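Local coordinates for DNA mismatch repair protein MutL (Aquifex aeolicus, PDB 6LZI) that binds and probably hydrolyses ATP through its GHKL-type ATPase domain, and serves DNA mismatch repair as the endonuclease MutL, at residues L196-V200 with L220-V224; K232-N238 with V261-L267; N246-F250 with F291-V295. One frame throughout, in Å; residues are numbered along the deposited sequence.

Contact 1: L196-V200 with L220-V224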
loop_
_atom_site.group_PDB
_atom_site.type_symbol
_atom_site.label_atom_id
_atom_site.label_comp_id
_atom_site.label_asym_id
_atom_site.label_seq_id
_atom_site.Cartn_x
_atom_site.Cartn_y
_atom_site.Cartn_z
ATOM N N LEU A 196 -11.461 -7.967 -9.592
ATOM C CA LEU A 196 -11.400 -7.896 -8.126
ATOM C C LEU A 196 -11.411 -9.293 -7.514
ATOM O O LEU A 196 -10.614 -9.594 -6.605
ATOM C CB LEU A 196 -12.534 -7.044 -7.547
ATOM C CG LEU A 196 -12.626 -6.880 -6.017
ATOM C CD1 LEU A 196 -11.375 -6.314 -5.439
ATOM C CD2 LEU A 196 -13.850 -6.046 -5.595
ATOM N N LYS A 197 -12.333 -10.152 -7.975
ATOM C CA LYS A 197 -12.410 -11.501 -7.419
ATOM C C LYS A 197 -11.118 -12.280 -7.645
ATOM O O LYS A 197 -10.638 -12.960 -6.730
ATOM C CB LYS A 197 -13.616 -12.257 -8.009
ATOM C CG LYS A 197 -13.851 -13.569 -7.263
ATOM C CD LYS A 197 -15.080 -14.249 -7.803
ATOM C CE LYS A 197 -15.598 -15.206 -6.800
ATOM N NZ LYS A 197 -14.930 -16.397 -7.267
ATOM N N GLU A 198 -10.516 -12.157 -8.834
ATOM C CA GLU A 198 -9.210 -12.770 -9.084
ATOM C C GLU A 198 -8.153 -12.223 -8.137
ATOM O O GLU A 198 -7.292 -12.983 -7.650
ATOM C CB GLU A 198 -8.756 -12.550 -10.521
ATOM C CG GLU A 198 -9.533 -13.381 -11.476
ATOM C CD GLU A 198 -9.638 -12.755 -12.856
ATOM O OE1 GLU A 198 -9.037 -11.672 -13.119
ATOM O OE2 GLU A 198 -10.340 -13.367 -13.693
ATOM N N ARG A 199 -8.227 -10.906 -7.843
ATOM C CA ARG A 199 -7.231 -10.262 -6.993
ATOM C C ARG A 199 -7.386 -10.711 -5.536
ATOM O O ARG A 199 -6.393 -11.026 -4.863
ATOM C CB ARG A 199 -7.374 -8.744 -7.129
ATOM C CG ARG A 199 -6.586 -7.891 -6.112
ATOM C CD ARG A 199 -5.088 -8.247 -6.117
ATOM N NE ARG A 199 -4.488 -7.939 -7.413
ATOM C CZ ARG A 199 -4.026 -6.759 -7.791
ATOM N NH1 ARG A 199 -4.053 -5.641 -7.043
ATOM N NH2 ARG A 199 -3.434 -6.698 -8.974
ATOM N N VAL A 200 -8.621 -10.822 -5.058
ATOM C CA VAL A 200 -8.835 -11.389 -3.733
ATOM C C VAL A 200 -8.238 -12.774 -3.634
ATOM O O VAL A 200 -7.610 -13.116 -2.636
ATOM C CB VAL A 200 -10.336 -11.402 -3.404
ATOM C CG1 VAL A 200 -10.557 -12.085 -2.087
ATOM C CG2 VAL A 200 -10.715 -9.950 -3.246
ATOM N N LEU A 220 -23.061 -3.758 -0.473
ATOM C CA LEU A 220 -22.103 -4.701 0.095
ATOM C C LEU A 220 -21.729 -5.736 -0.958
ATOM O O LEU A 220 -22.597 -6.244 -1.676
ATOM C CB LEU A 220 -22.692 -5.415 1.321
ATOM C CG LEU A 220 -23.200 -4.562 2.462
ATOM C CD1 LEU A 220 -24.007 -5.445 3.441
ATOM C CD2 LEU A 220 -22.068 -3.832 3.173
ATOM N N ARG A 221 -20.440 -6.009 -1.062
ATOM C CA ARG A 221 -19.897 -7.074 -1.884
ATOM C C ARG A 221 -18.852 -7.769 -1.017
ATOM O O ARG A 221 -17.872 -7.128 -0.593
ATOM C CB ARG A 221 -19.272 -6.491 -3.162
ATOM C CG ARG A 221 -18.819 -7.485 -4.222
ATOM C CD ARG A 221 -18.106 -6.750 -5.354
ATOM N NE ARG A 221 -17.877 -7.641 -6.470
ATOM C CZ ARG A 221 -17.233 -7.317 -7.585
ATOM N NH1 ARG A 221 -16.726 -6.091 -7.759
ATOM N NH2 ARG A 221 -17.097 -8.247 -8.521
ATOM N N ALA A 222 -19.054 -9.061 -0.741
ATOM C CA ALA A 222 -18.044 -9.817 -0.014
ATOM C C ALA A 222 -17.526 -11.003 -0.817
ATOM O O ALA A 222 -18.178 -11.499 -1.754
ATOM C CB ALA A 222 -18.564 -10.318 1.337
ATOM N N PHE A 223 -16.360 -11.480 -0.397
ATOM C CA PHE A 223 -15.778 -12.721 -0.899
ATOM C C PHE A 223 -15.483 -13.562 0.315
ATOM O O PHE A 223 -14.752 -13.093 1.196
ATOM C CB PHE A 223 -14.485 -12.452 -1.700
ATOM C CG PHE A 223 -14.720 -11.502 -2.849
ATOM C CD1 PHE A 223 -14.717 -10.112 -2.628
ATOM C CD2 PHE A 223 -15.065 -11.988 -4.098
ATOM C CE1 PHE A 223 -15.013 -9.212 -3.694
ATOM C CE2 PHE A 223 -15.366 -11.138 -5.127
ATOM C CZ PHE A 223 -15.355 -9.731 -4.927
ATOM N N VAL A 224 -16.048 -14.776 0.364
ATOM C CA VAL A 224 -15.971 -15.613 1.560
ATOM C C VAL A 224 -15.328 -16.943 1.197
ATOM O O VAL A 224 -15.591 -17.501 0.126
ATOM C CB VAL A 224 -17.368 -15.831 2.196
ATOM C CG1 VAL A 224 -17.945 -14.496 2.585
ATOM C CG2 VAL A 224 -18.272 -16.525 1.240
#
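The ring of Phe-223 is met from one side by three residues of helix 196-204, where that helix packs on the five-stranded mixed sheet of the S5-like domain that follows the ATPase module in MutL. Val-200 sets CG2 over that face of the ring, and the other two approach it obliquely. Lys-197 lays the first carbons of its chain, CB to CD, along the CE2 side, with CB 3.6 Å from CE2 of Phe-223. Leu-196 brings CD2 to 3.9 Å from CE1 of Phe-223. The two valine methyls divide the work, since CG1 of Val-200 rests 4.0 Å from CB of Phe-223.

One step outward, the axes of segments 196-200 and 220-224 approach to 10.0 Å, with 38° between their directions, which leaves room for a single layer of side chains. The amine of Lys-197 leads away from the ring to a salt bridge with Glu-201. Arg-221, with CG opposite its backbone N (chi1 -172°) and an extended chain, passes Leu-196 and ends in a salt bridge between NE and Glu-210. That course carries its NH1 to 3.6 Å from Leu-196 CD2, the methyl that also touches Phe-223.

Contact 2: K232-N238 with V261-L267; sequences KYYVFIN and VVLYAEL
OD1 of Asn-238 accepts the backbone N-H of Leu-267 at 2.7 Å, with the donor tilted 24° from the plane of the amide carbonyl. The other arm of the same amide turns to the same residue: ND2 donates to the backbone O of Leu-267, a bond modelled so short that its exact length is doubtful. With the OD1 bond as the sounder of the two, Asn-238 would engage both the N-H and the C=O of one residue. Its first torsion, with CG opposite the carbonyl carbon (chi1 -51°), brings the amide across to the partner chain, while its own backbone N donates to Ala-265 O at 2.7 Å.

This polar end closes a pair of parallel strands, 232-237 and 260-266, whose connection runs through the short strand 240-242 and then helix 245-254, a beta-alpha-beta type crossover with an added strand. Alternate residues, Tyr-234 and Phe-236, each bond to the two residues flanking their partner: Tyr-234 takes the carbonyl of Val-261 and gives its own to Leu-263 N, and Phe-236 does the same with Leu-263 and Ala-265. Ala-265 N to Phe-236 O, at 2.7 Å, is at the short end of the ladder.

Side chains add to this on both faces. Phe-236 and Tyr-264 point the same way and lie side by side, their planes at 18° but slid apart with centroids 5.1 Å from each other, so overlap is slight; CD2 of Phe-236 nevertheless sits over the face of the tyrosine, 3.7 Å from its CE2. CG1 of Val-262 comes to the edge of the Phe-236 ring, in its plane. The hydroxyl of Tyr-264 is bonded to Leu-172 O in helix 156-173. On the face that carries helix 245-254, Ile-237 presents CG2 to Leu-267 CD1 at 3.8 Å, and CG1 to the methyl of Ala-265.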
loop_
_atom_site.group_PDB
_atom_site.type_symbol
_atom_site.label_atom_id
_atom_site.label_comp_id
_atom_site.label_asym_id
_atom_site.label_seq_id
_atom_site.Cartn_x
_atom_site.Cartn_y
_atom_site.Cartn_z
ATOM N N LYS A 232 -10.078 -14.663 9.031
ATOM C CA LYS A 232 -9.580 -13.332 8.695
ATOM C C LYS A 232 -10.731 -12.486 8.160
ATOM O O LYS A 232 -11.484 -12.962 7.291
ATOM C CB LYS A 232 -8.469 -13.413 7.629
ATOM C CG LYS A 232 -7.158 -14.093 8.075
ATOM C CD LYS A 232 -6.417 -13.268 9.127
ATOM C CE LYS A 232 -5.151 -13.982 9.656
ATOM N NZ LYS A 232 -4.011 -13.923 8.670
ATOM N N TYR A 233 -10.838 -11.232 8.637
ATOM C CA TYR A 233 -12.031 -10.405 8.399
ATOM C C TYR A 233 -11.612 -8.995 8.016
ATOM O O TYR A 233 -11.341 -8.160 8.891
ATOM C CB TYR A 233 -12.932 -10.395 9.629
ATOM C CG TYR A 233 -13.097 -11.773 10.161
ATOM C CD1 TYR A 233 -12.190 -12.299 11.080
ATOM C CD2 TYR A 233 -14.125 -12.576 9.716
ATOM C CE1 TYR A 233 -12.328 -13.591 11.544
ATOM C CE2 TYR A 233 -14.284 -13.878 10.191
ATOM C CZ TYR A 233 -13.388 -14.376 11.105
ATOM O OH TYR A 233 -13.532 -15.669 11.574
ATOM N N TYR A 234 -11.570 -8.748 6.698
ATOM C CA TYR A 234 -11.178 -7.483 6.103
ATOM C C TYR A 234 -12.406 -6.676 5.721
ATOM O O TYR A 234 -13.409 -7.219 5.242
ATOM C CB TYR A 234 -10.310 -7.723 4.866
ATOM C CG TYR A 234 -8.988 -8.371 5.175
ATOM C CD1 TYR A 234 -8.903 -9.720 5.431
ATOM C CD2 TYR A 234 -7.818 -7.608 5.247
ATOM C CE1 TYR A 234 -7.686 -10.301 5.747
ATOM C CE2 TYR A 234 -6.596 -8.189 5.533
ATOM C CZ TYR A 234 -6.550 -9.537 5.803
ATOM O OH TYR A 234 -5.346 -10.106 6.087
ATOM N N VAL A 235 -12.331 -5.375 5.948
ATOM C CA VAL A 235 -13.448 -4.478 5.709
ATOM C C VAL A 235 -12.935 -3.224 5.021
ATOM O O VAL A 235 -12.047 -2.535 5.539
ATOM C CB VAL A 235 -14.165 -4.073 7.003
ATOM C CG1 VAL A 235 -15.306 -3.152 6.645
ATOM C CG2 VAL A 235 -14.644 -5.298 7.767
ATOM N N PHE A 236 -13.539 -2.894 3.895
ATOM C CA PHE A 236 -13.198 -1.685 3.160
ATOM C C PHE A 236 -14.488 -0.908 3.032
ATOM O O PHE A 236 -15.451 -1.418 2.454
ATOM C CB PHE A 236 -12.608 -2.006 1.777
ATOM C CG PHE A 236 -11.362 -2.843 1.843
ATOM C CD1 PHE A 236 -10.118 -2.248 2.045
ATOM C CD2 PHE A 236 -11.437 -4.217 1.744
ATOM C CE1 PHE A 236 -8.960 -3.000 2.155
ATOM C CE2 PHE A 236 -10.244 -5.014 1.844
ATOM C CZ PHE A 236 -9.023 -4.394 2.021
ATOM N N ILE A 237 -14.531 0.288 3.622
ATOM C CA ILE A 237 -15.694 1.158 3.498
ATOM C C ILE A 237 -15.322 2.298 2.559
ATOM O O ILE A 237 -14.419 3.091 2.853
ATOM C CB ILE A 237 -16.191 1.651 4.861
ATOM C CG1 ILE A 237 -16.563 0.431 5.727
ATOM C CG2 ILE A 237 -17.421 2.501 4.666
ATOM C CD1 ILE A 237 -17.535 0.700 6.869
ATOM N N ASN A 238 -16.022 2.360 1.432
ATOM C CA ASN A 238 -15.789 3.325 0.363
ATOM C C ASN A 238 -14.305 3.356 0.027
ATOM O O ASN A 238 -13.625 4.379 0.132
ATOM C CB ASN A 238 -16.314 4.718 0.730
ATOM C CG ASN A 238 -17.745 4.690 1.203
ATOM O OD1 ASN A 238 -18.327 3.624 1.387
ATOM N ND2 ASN A 238 -18.321 5.866 1.425
ATOM N N VAL A 261 -13.238 -13.535 5.162
ATOM C CA VAL A 261 -14.313 -12.632 4.750
ATOM C C VAL A 261 -13.685 -11.330 4.299
ATOM O O VAL A 261 -13.013 -10.668 5.092
ATOM C CB VAL A 261 -15.319 -12.352 5.872
ATOM C CG1 VAL A 261 -16.384 -11.390 5.355
ATOM C CG2 VAL A 261 -15.974 -13.649 6.407
ATOM N N VAL A 262 -13.880 -10.958 3.024
ATOM C CA VAL A 262 -13.397 -9.684 2.537
ATOM C C VAL A 262 -14.615 -8.900 2.143
ATOM O O VAL A 262 -15.300 -9.253 1.181
ATOM C CB VAL A 262 -12.437 -9.812 1.347
ATOM C CG1 VAL A 262 -11.913 -8.423 0.978
ATOM C CG2 VAL A 262 -11.322 -10.815 1.662
ATOM N N LEU A 263 -14.886 -7.828 2.872
ATOM C CA LEU A 263 -16.107 -7.067 2.703
ATOM C C LEU A 263 -15.795 -5.695 2.127
ATOM O O LEU A 263 -15.053 -4.911 2.729
ATOM C CB LEU A 263 -16.846 -6.920 4.032
ATOM C CG LEU A 263 -18.063 -5.989 4.055
ATOM C CD1 LEU A 263 -19.228 -6.571 3.258
ATOM C CD2 LEU A 263 -18.483 -5.720 5.489
ATOM N N TYR A 264 -16.381 -5.409 0.974
ATOM C CA TYR A 264 -16.330 -4.089 0.350
ATOM C C TYR A 264 -17.673 -3.417 0.562
ATOM O O TYR A 264 -18.680 -3.835 -0.016
ATOM C CB TYR A 264 -16.026 -4.207 -1.144
ATOM C CG TYR A 264 -14.674 -4.829 -1.394
ATOM C CD1 TYR A 264 -14.510 -6.234 -1.416
ATOM C CD2 TYR A 264 -13.578 -4.013 -1.581
ATOM C CE1 TYR A 264 -13.218 -6.762 -1.653
ATOM C CE2 TYR A 264 -12.288 -4.551 -1.790
ATOM C CZ TYR A 264 -12.160 -5.936 -1.845
ATOM O OH TYR A 264 -10.913 -6.498 -2.026
ATOM N N ALA A 265 -17.689 -2.393 1.406
ATOM C CA ALA A 265 -18.893 -1.639 1.700
ATOM C C ALA A 265 -18.800 -0.278 1.021
ATOM O O ALA A 265 -17.747 0.369 1.047
ATOM C CB ALA A 265 -19.071 -1.463 3.209
ATOM N N GLU A 266 -19.907 0.140 0.421
ATOM C CA GLU A 266 -20.064 1.450 -0.189
ATOM C C GLU A 266 -21.234 2.135 0.497
ATOM O O GLU A 266 -22.361 1.630 0.456
ATOM C CB GLU A 266 -20.318 1.323 -1.689
ATOM C CG GLU A 266 -19.842 2.508 -2.527
ATOM C CD GLU A 266 -20.766 2.749 -3.699
ATOM O OE1 GLU A 266 -21.980 2.954 -3.466
ATOM O OE2 GLU A 266 -20.294 2.681 -4.855
ATOM N N LEU A 267 -20.967 3.268 1.132
ATOM C CA LEU A 267 -21.966 4.011 1.879
ATOM C C LEU A 267 -21.871 5.489 1.533
ATOM O O LEU A 267 -20.777 5.990 1.227
ATOM C CB LEU A 267 -21.779 3.822 3.392
ATOM C CG LEU A 267 -22.247 2.473 3.939
ATOM C CD1 LEU A 267 -21.171 1.806 4.792
ATOM C CD2 LEU A 267 -23.549 2.643 4.723
#

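Contact 3: N246-F250 with F291-V295; sequences NLKEF and FLELV
Phe-250 carries CG opposite its backbone N (chi1 -178°), which sends the ring across to helix 292-298; Leu-292, with CG set opposite its carbonyl carbon (chi1 -76°), answers by turning its CD2 methyl back over that ring. The two side chains slide past each other in opposite directions, and the result is a CH-pi contact: CD2 of Leu-292 lies 3.8 Å from the centroid of the Phe-250 ring, 22° from the normal and displaced toward the rim. CZ of Phe-250 lies against the backbone O of Leu-292, 3.1 Å away. Val-295, one helical turn on, approaches the same ring differently, with CG1 in the ring plane at the edge, 3.7 Å from CE1 of Phe-250.

Helices 245-254 and 292-298 pack here against each other on one face of the mixed sheet of the S5-like domain, with Phe-291 and Val-295 also resting on Leu-220 of strand 219-225. Leu-247 fills in on the sheet side. Its CD1 touches CD2 of Leu-292 at 3.5 Å and meets the Phe-291 ring near its edge, at the same distance from CE2, while its CD2 reaches CZ of that ring; Leu-247 and Phe-291 cross at about a right angle. At the exposed border Asn-246 lays ND2 3.6 Å from the CD1 methyl of Leu-292, an approach without a hydrogen bond.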
loop_
_atom_site.group_PDB
_atom_site.type_symbol
_atom_site.label_atom_id
_atom_site.label_comp_id
_atom_site.label_asym_id
_atom_site.label_seq_id
_atom_site.Cartn_x
_atom_site.Cartn_y
_atom_site.Cartn_z
ATOM N N ASN A 246 -15.805 -3.684 16.336
ATOM C CA ASN A 246 -17.238 -3.934 16.296
ATOM C C ASN A 246 -17.636 -4.652 15.008
ATOM O O ASN A 246 -18.542 -5.499 15.009
ATOM C CB ASN A 246 -17.962 -2.591 16.419
ATOM C CG ASN A 246 -19.451 -2.730 16.649
ATOM O OD1 ASN A 246 -19.925 -2.672 17.794
ATOM N ND2 ASN A 246 -20.210 -2.876 15.563
ATOM N N LEU A 247 -16.963 -4.337 13.901
ATOM C CA LEU A 247 -17.346 -4.939 12.636
ATOM C C LEU A 247 -16.718 -6.320 12.448
ATOM O O LEU A 247 -17.407 -7.245 12.011
ATOM C CB LEU A 247 -16.988 -3.993 11.484
ATOM C CG LEU A 247 -17.626 -4.244 10.108
ATOM C CD1 LEU A 247 -19.041 -4.784 10.251
ATOM C CD2 LEU A 247 -17.639 -2.963 9.287
ATOM N N LYS A 248 -15.444 -6.503 12.819
ATOM C CA LYS A 248 -14.795 -7.799 12.614
ATOM C C LYS A 248 -15.422 -8.880 13.498
ATOM O O LYS A 248 -15.617 -10.023 13.054
ATOM C CB LYS A 248 -13.285 -7.676 12.867
ATOM C CG LYS A 248 -12.509 -9.007 12.914
ATOM C CD LYS A 248 -11.020 -8.828 13.294
ATOM C CE LYS A 248 -10.097 -8.633 12.070
ATOM N NZ LYS A 248 -9.816 -9.908 11.261
ATOM N N GLU A 249 -15.765 -8.533 14.742
ATOM C CA GLU A 249 -16.419 -9.493 15.625
ATOM C C GLU A 249 -17.764 -9.930 15.060
ATOM O O GLU A 249 -18.157 -11.092 15.195
ATOM C CB GLU A 249 -16.629 -8.892 17.021
ATOM C CG GLU A 249 -15.358 -8.541 17.805
ATOM C CD GLU A 249 -15.672 -7.866 19.141
ATOM O OE1 GLU A 249 -15.113 -8.282 20.184
ATOM O OE2 GLU A 249 -16.493 -6.922 19.151
ATOM N N PHE A 250 -18.499 -8.996 14.448
ATOM C CA PHE A 250 -19.803 -9.326 13.887
ATOM C C PHE A 250 -19.662 -10.166 12.624
ATOM O O PHE A 250 -20.509 -11.024 12.352
ATOM C CB PHE A 250 -20.579 -8.042 13.601
ATOM C CG PHE A 250 -21.963 -8.266 13.049
ATOM C CD1 PHE A 250 -22.165 -8.442 11.689
ATOM C CD2 PHE A 250 -23.063 -8.278 13.892
ATOM C CE1 PHE A 250 -23.433 -8.641 11.182
ATOM C CE2 PHE A 250 -24.334 -8.471 13.390
ATOM C CZ PHE A 250 -24.529 -8.653 12.034
ATOM N N PHE A 291 -26.941 -1.123 8.648
ATOM C CA PHE A 291 -25.708 -1.675 8.091
ATOM C C PHE A 291 -25.466 -3.111 8.547
ATOM O O PHE A 291 -25.342 -4.013 7.716
ATOM C CB PHE A 291 -24.505 -0.802 8.463
ATOM C CG PHE A 291 -23.161 -1.370 8.020
ATOM C CD1 PHE A 291 -22.733 -1.265 6.707
ATOM C CD2 PHE A 291 -22.332 -2.012 8.922
ATOM C CE1 PHE A 291 -21.499 -1.773 6.316
ATOM C CE2 PHE A 291 -21.116 -2.522 8.532
ATOM C CZ PHE A 291 -20.699 -2.397 7.232
ATOM N N LEU A 292 -25.398 -3.324 9.868
ATOM C CA LEU A 292 -25.038 -4.648 10.372
ATOM C C LEU A 292 -26.149 -5.658 10.102
ATOM O O LEU A 292 -25.882 -6.858 9.933
ATOM C CB LEU A 292 -24.692 -4.567 11.867
ATOM C CG LEU A 292 -23.319 -3.968 12.216
ATOM C CD1 LEU A 292 -23.166 -3.588 13.693
ATOM C CD2 LEU A 292 -22.220 -4.927 11.808
ATOM N N GLU A 293 -27.391 -5.177 10.020
ATOM C CA GLU A 293 -28.484 -5.997 9.513
ATOM C C GLU A 293 -28.188 -6.495 8.100
ATOM O O GLU A 293 -28.266 -7.698 7.823
ATOM C CB GLU A 293 -29.790 -5.196 9.551
ATOM C CG GLU A 293 -30.835 -5.622 8.527
ATOM C CD GLU A 293 -32.179 -4.936 8.740
ATOM O OE1 GLU A 293 -32.290 -4.119 9.682
ATOM O OE2 GLU A 293 -33.125 -5.221 7.966
ATOM N N LEU A 294 -27.841 -5.583 7.188
ATOM C CA LEU A 294 -27.622 -6.004 5.805
ATOM C C LEU A 294 -26.420 -6.936 5.692
ATOM O O LEU A 294 -26.387 -7.809 4.818
ATOM C CB LEU A 294 -27.462 -4.782 4.896
ATOM C CG LEU A 294 -27.546 -5.048 3.380
ATOM C CD1 LEU A 294 -28.838 -5.740 2.982
ATOM C CD2 LEU A 294 -27.343 -3.771 2.553
ATOM N N VAL A 295 -25.456 -6.807 6.594
ATOM C CA VAL A 295 -24.337 -7.741 6.606
ATOM C C VAL A 295 -24.809 -9.140 6.977
ATOM O O VAL A 295 -24.431 -10.123 6.336
ATOM C CB VAL A 295 -23.235 -7.244 7.557
ATOM C CG1 VAL A 295 -22.170 -8.289 7.716
ATOM C CG2 VAL A 295 -22.632 -5.949 7.040
#

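Overall arrangement
All three contacts belong to the S5-like domain, on the same side of the chain's centre. Strand 260-266 of contact 2 links the first two, lying in the sheet between 219-225 of contact 1 and 232-237; their centres are about 9 Å apart. Helix 196-204 lies on the sheet face that carries Tyr-264, and helices 245-254 and 292-298 cover the other; the centres of contacts 1 and 3 are about 17 Å apart. Contact 1 closes along the chain before contact 2 opens, whereas contacts 2 and 3, about 10 Å apart between centres, alternate their segments. Sheet and helices on both faces thus make one compact unit, apart from the ADP-binding fold.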